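Local coordinates for Pab-dependent poly(a)-specific ribonuclease subunit PAN2 (Neurospora crassa, PDB 4CZW), which shortens the poly(A) tails of messenger RNA as the catalytic exonuclease subunit of the PAN2-PAN3 deadenylation complex, at residues L76-L81 with H497-I502; L517-I520 with N525-S528; I492-H497 with Y533-V538. All coordinates share one frame; numbering follows the deposited sequence.

Contact 1. Residues L76-L81 with H497-I502; sequences LADPCL and HIKETI. With ZN (zinc ion), chain B.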
loop_
_atom_site.group_PDB
_atom_site.type_symbol
_atom_site.label_atom_id
_atom_site.label_comp_id
_atom_site.label_asym_id
_atom_site.label_seq_id
_atom_site.Cartn_x
_atom_site.Cartn_y
_atom_site.Cartn_z
ATOM N N LEU A 76 1.507 -16.060 -7.069
ATOM C CA LEU A 76 1.977 -16.648 -5.821
ATOM C C LEU A 76 3.420 -16.249 -5.535
ATOM O O LEU A 76 4.108 -16.893 -4.744
ATOM C CB LEU A 76 1.853 -18.173 -5.863
ATOM C CG LEU A 76 0.434 -18.743 -5.884
ATOM C CD1 LEU A 76 0.469 -20.262 -5.938
ATOM C CD2 LEU A 76 -0.349 -18.265 -4.672
ATOM N N ALA A 77 3.872 -15.184 -6.188
ATOM C CA ALA A 77 5.221 -14.677 -5.974
ATOM C C ALA A 77 5.347 -14.066 -4.585
ATOM O O ALA A 77 4.481 -13.309 -4.149
ATOM C CB ALA A 77 5.583 -13.658 -7.042
ATOM N N ASP A 78 6.429 -14.403 -3.893
ATOM C CA ASP A 78 6.678 -13.887 -2.554
ATOM C C ASP A 78 8.178 -13.866 -2.283
ATOM O O ASP A 78 8.816 -14.918 -2.254
ATOM C CB ASP A 78 5.948 -14.732 -1.506
ATOM C CG ASP A 78 6.029 -14.136 -0.114
ATOM O OD1 ASP A 78 6.125 -12.897 0.003
ATOM O OD2 ASP A 78 5.986 -14.908 0.868
ATOM N N PRO A 79 8.751 -12.666 -2.079
ATOM C CA PRO A 79 8.072 -11.365 -2.016
ATOM C C PRO A 79 7.631 -10.818 -3.374
ATOM O O PRO A 79 8.244 -11.112 -4.399
ATOM C CB PRO A 79 9.132 -10.454 -1.393
ATOM C CG PRO A 79 10.419 -11.049 -1.831
ATOM C CD PRO A 79 10.198 -12.537 -1.828
ATOM N N CYS A 80 6.562 -10.028 -3.356
ATOM C CA CYS A 80 6.021 -9.394 -4.551
ATOM C C CYS A 80 5.402 -8.055 -4.167
ATOM O O CYS A 80 4.264 -8.001 -3.701
ATOM C CB CYS A 80 4.984 -10.298 -5.220
ATOM S SG CYS A 80 4.212 -9.616 -6.700
ATOM N N LEU A 81 6.161 -6.981 -4.365
ATOM C CA LEU A 81 5.781 -5.659 -3.875
ATOM C C LEU A 81 4.499 -5.118 -4.503
ATOM O O LEU A 81 3.777 -4.347 -3.872
ATOM C CB LEU A 81 6.924 -4.669 -4.107
ATOM C CG LEU A 81 8.222 -4.979 -3.359
ATOM C CD1 LEU A 81 9.274 -3.915 -3.630
ATOM C CD2 LEU A 81 7.961 -5.116 -1.866
ATOM N N HIS A 497 5.910 -20.126 7.193
ATOM C CA HIS A 497 7.363 -20.143 7.110
ATOM C C HIS A 497 7.877 -18.720 7.279
ATOM O O HIS A 497 8.001 -17.972 6.310
ATOM C CB HIS A 497 7.835 -20.736 5.781
ATOM C CG HIS A 497 9.323 -20.851 5.662
ATOM N ND1 HIS A 497 10.176 -20.617 6.720
ATOM C CD2 HIS A 497 10.112 -21.174 4.610
ATOM C CE1 HIS A 497 11.424 -20.789 6.325
ATOM N NE2 HIS A 497 11.413 -21.129 5.048
ATOM N N ILE A 498 8.169 -18.353 8.521
ATOM C CA ILE A 498 8.582 -16.995 8.845
ATOM C C ILE A 498 10.064 -16.775 8.560
ATOM O O ILE A 498 10.923 -17.478 9.094
ATOM C CB ILE A 498 8.285 -16.669 10.318
ATOM C CG1 ILE A 498 6.790 -16.848 10.594
ATOM C CG2 ILE A 498 8.736 -15.257 10.657
ATOM C CD1 ILE A 498 6.414 -16.708 12.042
ATOM N N LYS A 499 10.352 -15.793 7.714
ATOM C CA LYS A 499 11.722 -15.493 7.314
ATOM C C LYS A 499 12.373 -14.477 8.250
ATOM O O LYS A 499 13.384 -13.863 7.908
ATOM C CB LYS A 499 11.752 -14.978 5.873
ATOM C CG LYS A 499 11.297 -16.003 4.844
ATOM C CD LYS A 499 10.150 -15.476 3.994
ATOM C CE LYS A 499 10.566 -14.251 3.194
ATOM N NZ LYS A 499 9.461 -13.756 2.327
ATOM N N GLU A 500 11.787 -14.307 9.430
ATOM C CA GLU A 500 12.332 -13.404 10.436
ATOM C C GLU A 500 12.968 -14.199 11.572
ATOM O O GLU A 500 12.897 -15.428 11.595
ATOM C CB GLU A 500 11.239 -12.483 10.983
ATOM C CG GLU A 500 10.392 -11.812 9.913
ATOM C CD GLU A 500 11.174 -10.807 9.091
ATOM O OE1 GLU A 500 12.021 -10.095 9.669
ATOM O OE2 GLU A 500 10.942 -10.730 7.866
ATOM N N THR A 501 13.591 -13.496 12.513
ATOM C CA THR A 501 14.173 -14.142 13.682
ATOM C C THR A 501 13.160 -14.193 14.821
ATOM O O THR A 501 12.749 -13.159 15.347
ATOM C CB THR A 501 15.445 -13.420 14.159
ATOM O OG1 THR A 501 16.459 -13.518 13.151
ATOM C CG2 THR A 501 15.960 -14.044 15.447
ATOM N N ILE A 502 12.760 -15.405 15.195
ATOM C CA ILE A 502 11.761 -15.594 16.241
ATOM C C ILE A 502 12.393 -15.609 17.629
ATOM O O ILE A 502 13.187 -16.492 17.952
ATOM C CB ILE A 502 10.971 -16.900 16.033
ATOM C CG1 ILE A 502 10.321 -16.914 14.648
ATOM C CG2 ILE A 502 9.922 -17.065 17.121
ATOM C CD1 ILE A 502 9.524 -18.168 14.358
HETATM ZN ZN ZN B . 2.203 -10.382 -7.505
#
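Lys499 reaches from the nuclease domain toward Asp78 of the zinc-binding loop, and the two side chains run past each other in opposite directions. The ammonium stands over one face of the carboxylate, well off its plane. Lys499 NZ lies 3.9 Å from OD2 of Asp78 and 4.2 Å from its OD1, a long salt bridge that settles closely on neither oxygen and probably acts mainly as a general attraction between charges. The lysine chain starts with CG anti to the carbonyl carbon (chi1 -64°) and then bends at chi2 and chi3, which lays its end beside the loop. Here Lys499 NZ is also 4.4 Å from Pro79 CD, on the ring that follows a cis peptide bond. This is the loose side of the contact: the three touching residues are all partly exposed, only 76 Å² is buried, and the nearest CA atoms, of Pro79 and Lys499, are 10.8 Å apart. The firm side lies behind Asp78. There Cys80 SG binds the zinc ion at 2.3 Å, together with His70, Cys75 and Cys83, and Cys80 is also the N-cap residue of helix 81-94. The loop is pressed further against the nuclease domain as Asp78 packs on Ser528, Pro529 and Lys530 at the start of helix 529-541, and Ala77 O accepts a hydrogen bond from Lys530 NZ. Pro79 rests on Ala108 of helix 103-109. A metal-tied loop is thus met at the surface by a lysine held to it only through a long charge pair. The arrangement belongs to a structural zinc site of three cysteines and one histidine, here in the USP-like pseudo-protease domain where it borders the exonuclease domain.

Contact 2. Residues L517-I520 with N525-S528; sequences LDPI and NLVS
Leu526 pushes its forked end into the bend formed by residues 517-520, and it has the most surface buried by the contact, 82 of the 137 Å² in all. With chi1 at -167° the leucine swings CG away from its own N, carrying both methyls off strand 525-527 toward the bend. The two branches then divide the work. Leu526 CD1 faces Leu517, 3.9 Å from its CA and 4.1 Å from its CD2, while Leu526 CD2 goes to the backbone, lying 3.6 Å from Pro519 CA and near the carbonyl of Leu517. The two leucine side chains cross at about a right angle. Leu517, a buried residue, has its CB directed away from the strand, so it gives Leu526 mostly its backbone and one methyl. Pro519, on the exposed side, has its CG 4.1 Å from Leu526 CD2. With an alanine here in place of Leu526, Leu517 CD2 and the Pro519 ring would probably lose their apolar partner and a gap would open between turn and strand. The bend is braced from within by Asp518, whose OD2 accepts a hydrogen bond from Asn521 N and a weak one from Ile520 N, the latter forming an Asx turn. On the strand side, backbone bonds of Val527 to Tyr495 and His497 join residues 525-527 to strand 490-496. The arrangement is a leucine of a short parallel strand packed into the preceding turn, at the margin of the RNase H-like exonuclease sheet.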
loop_
_atom_site.group_PDB
_atom_site.type_symbol
_atom_site.label_atom_id
_atom_site.label_comp_id
_atom_site.label_asym_id
_atom_site.label_seq_id
_atom_site.Cartn_x
_atom_site.Cartn_y
_atom_site.Cartn_z
ATOM N N LEU A 517 7.321 -24.984 12.222
ATOM C CA LEU A 517 7.714 -23.913 11.314
ATOM C C LEU A 517 9.008 -24.236 10.570
ATOM O O LEU A 517 9.438 -23.478 9.701
ATOM C CB LEU A 517 7.866 -22.597 12.082
ATOM C CG LEU A 517 6.642 -22.136 12.874
ATOM C CD1 LEU A 517 6.903 -20.789 13.534
ATOM C CD2 LEU A 517 5.411 -22.075 11.982
ATOM N N ASP A 518 9.624 -25.364 10.912
ATOM C CA ASP A 518 10.851 -25.798 10.251
ATOM C C ASP A 518 10.537 -26.526 8.947
ATOM O O ASP A 518 9.948 -27.604 8.964
ATOM C CB ASP A 518 11.670 -26.702 11.175
ATOM C CG ASP A 518 12.978 -27.144 10.549
ATOM O OD1 ASP A 518 13.987 -26.425 10.710
ATOM O OD2 ASP A 518 12.998 -28.209 9.898
ATOM N N PRO A 519 10.946 -25.937 7.812
ATOM C CA PRO A 519 10.624 -26.423 6.463
ATOM C C PRO A 519 11.063 -27.863 6.200
ATOM O O PRO A 519 10.494 -28.526 5.333
ATOM C CB PRO A 519 11.393 -25.459 5.552
ATOM C CG PRO A 519 11.603 -24.239 6.375
ATOM C CD PRO A 519 11.785 -24.728 7.774
ATOM N N ILE A 520 12.060 -28.335 6.939
ATOM C CA ILE A 520 12.600 -29.671 6.727
ATOM C C ILE A 520 11.814 -30.741 7.484
ATOM O O ILE A 520 11.569 -31.829 6.960
ATOM C CB ILE A 520 14.083 -29.745 7.149
ATOM C CG1 ILE A 520 14.901 -28.678 6.416
ATOM C CG2 ILE A 520 14.654 -31.130 6.883
ATOM C CD1 ILE A 520 16.370 -28.681 6.779
ATOM N N ASN A 525 1.054 -27.916 6.846
ATOM C CA ASN A 525 1.009 -27.271 5.543
ATOM C C ASN A 525 1.749 -25.942 5.608
ATOM O O ASN A 525 1.140 -24.874 5.543
ATOM C CB ASN A 525 -0.437 -27.059 5.088
ATOM C CG ASN A 525 -0.532 -26.580 3.652
ATOM O OD1 ASN A 525 0.336 -26.872 2.829
ATOM N ND2 ASN A 525 -1.587 -25.834 3.345
ATOM N N LEU A 526 3.068 -26.018 5.752
ATOM C CA LEU A 526 3.897 -24.829 5.907
ATOM C C LEU A 526 3.986 -24.044 4.603
ATOM O O LEU A 526 4.446 -24.563 3.585
ATOM C CB LEU A 526 5.296 -25.215 6.389
ATOM C CG LEU A 526 6.178 -24.075 6.899
ATOM C CD1 LEU A 526 5.565 -23.439 8.133
ATOM C CD2 LEU A 526 7.577 -24.578 7.197
ATOM N N VAL A 527 3.542 -22.792 4.638
ATOM C CA VAL A 527 3.526 -21.952 3.445
ATOM C C VAL A 527 4.175 -20.595 3.700
ATOM O O VAL A 527 4.481 -20.244 4.840
ATOM C CB VAL A 527 2.089 -21.725 2.935
ATOM C CG1 VAL A 527 1.453 -23.044 2.521
ATOM C CG2 VAL A 527 1.252 -21.034 4.000
ATOM N N SER A 528 4.382 -19.838 2.628
ATOM C CA SER A 528 4.934 -18.493 2.729
ATOM C C SER A 528 3.873 -17.535 3.270
ATOM O O SER A 528 2.679 -17.780 3.099
ATOM C CB SER A 528 5.446 -18.021 1.365
ATOM O OG SER A 528 4.374 -17.771 0.474
#

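Contact 3. Residues I492-H497 with Y533-V538; sequences IDDYIH and YKKLWV
In the RNase H-like fold of the exonuclease domain, helix 529-541 packs across strand 490-496 of the mixed sheet, and this contact is part of that buried helix-on-sheet layer. The strand lies between strand 471-481, antiparallel to it, and the short parallel strand 525-527. Two alternate residues of the strand, Ile492 and Asp494, point to the helix, and both meet the same side chain, Lys535. Ile492 serves the apolar part of the lysine: its CD1 lies 3.9 Å from Lys535 CB and 4.0 Å from CD, the two chains sliding past each other in opposite directions. Leu539, one helical turn further on, and Val479 of the neighbouring strand also pack on Ile492. Val413 and Leu414 of helix 412-415 cover Lys535, so its aliphatic length is walled by hydrocarbon while its charge is carried to the carboxylate of Asp494. Other sides of helix 529-541 look to the pseudo-protease domain. There the rings of Tyr533 and Trp537 meet Tyr87 of helix 81-94, and Lys534 NZ donates to Thr73 O. The helix is therefore held between the nuclease sheet and the neighbouring domain. With its partner buried beside it, the lysine charge is likely to keep Asp494 ionised. Lys535 leaves the helix with CG anti to the carbonyl carbon (chi1 -59°) and is fully extended beyond, which lays its last carbons, CD and CE, beside Asp494 OD2, the two side chains coming from opposite directions. The salt bridge is a hydrogen bond as well: Lys535 NZ donates to Asp494 OD2 at 2.7 Å, on the syn side and 15° out of the carboxylate plane, with OD1 of the same group 3.1 Å from NZ.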
loop_
_atom_site.group_PDB
_atom_site.type_symbol
_atom_site.label_atom_id
_atom_site.label_comp_id
_atom_site.label_asym_id
_atom_site.label_seq_id
_atom_site.Cartn_x
_atom_site.Cartn_y
_atom_site.Cartn_z
ATOM N N ILE A 492 -8.813 -24.379 5.871
ATOM C CA ILE A 492 -7.517 -23.713 5.894
ATOM C C ILE A 492 -6.857 -23.900 7.254
ATOM O O ILE A 492 -7.434 -23.555 8.284
ATOM C CB ILE A 492 -7.627 -22.203 5.601
ATOM C CG1 ILE A 492 -8.106 -21.959 4.170
ATOM C CG2 ILE A 492 -6.284 -21.521 5.814
ATOM C CD1 ILE A 492 -8.244 -20.494 3.819
ATOM N N ASP A 493 -5.652 -24.458 7.253
ATOM C CA ASP A 493 -4.863 -24.580 8.473
ATOM C C ASP A 493 -3.388 -24.414 8.135
ATOM O O ASP A 493 -2.603 -25.358 8.232
ATOM C CB ASP A 493 -5.114 -25.924 9.160
ATOM C CG ASP A 493 -4.498 -25.995 10.545
ATOM O OD1 ASP A 493 -4.353 -24.934 11.190
ATOM O OD2 ASP A 493 -4.157 -27.112 10.991
ATOM N N ASP A 494 -3.022 -23.203 7.731
ATOM C CA ASP A 494 -1.672 -22.926 7.263
ATOM C C ASP A 494 -0.730 -22.509 8.385
ATOM O O ASP A 494 -1.063 -21.656 9.208
ATOM C CB ASP A 494 -1.697 -21.835 6.191
ATOM C CG ASP A 494 -2.485 -22.240 4.963
ATOM O OD1 ASP A 494 -2.596 -23.456 4.703
ATOM O OD2 ASP A 494 -2.989 -21.342 4.257
ATOM N N TYR A 495 0.446 -23.124 8.409
ATOM C CA TYR A 495 1.535 -22.670 9.262
ATOM C C TYR A 495 2.460 -21.799 8.422
ATOM O O TYR A 495 2.652 -22.054 7.232
ATOM C CB TYR A 495 2.289 -23.853 9.869
ATOM C CG TYR A 495 1.549 -24.547 10.992
ATOM C CD1 TYR A 495 0.371 -25.243 10.750
ATOM C CD2 TYR A 495 2.033 -24.513 12.294
ATOM C CE1 TYR A 495 -0.305 -25.883 11.772
ATOM C CE2 TYR A 495 1.363 -25.149 13.322
ATOM C CZ TYR A 495 0.196 -25.832 13.055
ATOM O OH TYR A 495 -0.476 -26.467 14.075
ATOM N N ILE A 496 3.030 -20.766 9.034
ATOM C CA ILE A 496 3.775 -19.767 8.278
ATOM C C ILE A 496 5.284 -19.958 8.354
ATOM O O ILE A 496 5.867 -19.952 9.438
ATOM C CB ILE A 496 3.442 -18.344 8.762
ATOM C CG1 ILE A 496 1.926 -18.141 8.808
ATOM C CG2 ILE A 496 4.106 -17.307 7.868
ATOM C CD1 ILE A 496 1.239 -18.420 7.495
ATOM N N HIS A 497 5.910 -20.126 7.193
ATOM C CA HIS A 497 7.363 -20.143 7.110
ATOM C C HIS A 497 7.877 -18.720 7.279
ATOM O O HIS A 497 8.001 -17.972 6.310
ATOM C CB HIS A 497 7.835 -20.736 5.781
ATOM C CG HIS A 497 9.323 -20.851 5.662
ATOM N ND1 HIS A 497 10.176 -20.617 6.720
ATOM C CD2 HIS A 497 10.112 -21.174 4.610
ATOM C CE1 HIS A 497 11.424 -20.789 6.325
ATOM N NE2 HIS A 497 11.413 -21.129 5.048
ATOM N N TYR A 533 -1.803 -15.243 3.352
ATOM C CA TYR A 533 -2.498 -13.961 3.345
ATOM C C TYR A 533 -3.406 -13.847 2.127
ATOM O O TYR A 533 -4.501 -13.290 2.207
ATOM C CB TYR A 533 -1.496 -12.802 3.364
ATOM C CG TYR A 533 -2.134 -11.434 3.475
ATOM C CD1 TYR A 533 -2.565 -10.751 2.342
ATOM C CD2 TYR A 533 -2.298 -10.822 4.710
ATOM C CE1 TYR A 533 -3.150 -9.502 2.440
ATOM C CE2 TYR A 533 -2.880 -9.573 4.816
ATOM C CZ TYR A 533 -3.302 -8.918 3.680
ATOM O OH TYR A 533 -3.882 -7.674 3.783
ATOM N N LYS A 534 -2.936 -14.377 1.001
ATOM C CA LYS A 534 -3.674 -14.313 -0.255
ATOM C C LYS A 534 -5.038 -14.980 -0.126
ATOM O O LYS A 534 -6.029 -14.489 -0.665
ATOM C CB LYS A 534 -2.869 -14.969 -1.378
ATOM C CG LYS A 534 -3.451 -14.771 -2.767
ATOM C CD LYS A 534 -2.610 -15.479 -3.816
ATOM C CE LYS A 534 -3.156 -15.257 -5.216
ATOM N NZ LYS A 534 -3.069 -13.828 -5.627
ATOM N N LYS A 535 -5.081 -16.094 0.599
ATOM C CA LYS A 535 -6.328 -16.811 0.836
ATOM C C LYS A 535 -7.319 -15.942 1.598
ATOM O O LYS A 535 -8.474 -15.802 1.199
ATOM C CB LYS A 535 -6.066 -18.106 1.608
ATOM C CG LYS A 535 -5.114 -19.064 0.917
ATOM C CD LYS A 535 -4.875 -20.301 1.763
ATOM C CE LYS A 535 -3.892 -21.247 1.094
ATOM N NZ LYS A 535 -3.625 -22.448 1.932
ATOM N N LEU A 536 -6.854 -15.356 2.697
ATOM C CA LEU A 536 -7.697 -14.511 3.533
ATOM C C LEU A 536 -8.151 -13.264 2.783
ATOM O O LEU A 536 -9.292 -12.827 2.926
ATOM C CB LEU A 536 -6.953 -14.116 4.810
ATOM C CG LEU A 536 -6.426 -15.274 5.660
ATOM C CD1 LEU A 536 -5.769 -14.756 6.930
ATOM C CD2 LEU A 536 -7.547 -16.248 5.988
ATOM N N TRP A 537 -7.253 -12.700 1.980
ATOM C CA TRP A 537 -7.559 -11.499 1.209
ATOM C C TRP A 537 -8.642 -11.772 0.171
ATOM O O TRP A 537 -9.520 -10.939 -0.057
ATOM C CB TRP A 537 -6.300 -10.960 0.527
ATOM C CG TRP A 537 -6.530 -9.683 -0.221
ATOM C CD1 TRP A 537 -6.632 -8.429 0.310
ATOM C CD2 TRP A 537 -6.688 -9.530 -1.638
ATOM N NE1 TRP A 537 -6.845 -7.507 -0.686
ATOM C CE2 TRP A 537 -6.883 -8.158 -1.891
ATOM C CE3 TRP A 537 -6.684 -10.421 -2.717
ATOM C CZ2 TRP A 537 -7.071 -7.655 -3.177
ATOM C CZ3 TRP A 537 -6.871 -9.920 -3.992
ATOM C CH2 TRP A 537 -7.062 -8.549 -4.212
ATOM N N VAL A 538 -8.570 -12.940 -0.460
ATOM C CA VAL A 538 -9.575 -13.350 -1.434
ATOM C C VAL A 538 -10.932 -13.531 -0.757
ATOM O O VAL A 538 -11.955 -13.067 -1.262
ATOM C CB VAL A 538 -9.172 -14.660 -2.149
ATOM C CG1 VAL A 538 -10.360 -15.268 -2.878
ATOM C CG2 VAL A 538 -8.028 -14.404 -3.116
#

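In the fold
The three contacts lie on one side of the chain's centre, their centres 11 to 12 Å apart. Strand 525-527 joins them: Val527 N is 2.8 Å from Tyr495 O, and Val527 O is 2.8 Å from His497 N, so contact 2 borders the strand of contact 3 just where the loop of contact 1 departs. His497 belongs to contacts 1 and 3. Contact 1 holds Cys80 of the zinc site in the pseudo-protease domain, and its Leu76 CD2 packs 3.7 Å from Lys534 CD of contact 3. The probable catalytic metal site is not touched: the side chain of its Glu447 is about 9 Å from that of Leu517 and about 11 Å from that of Asp494.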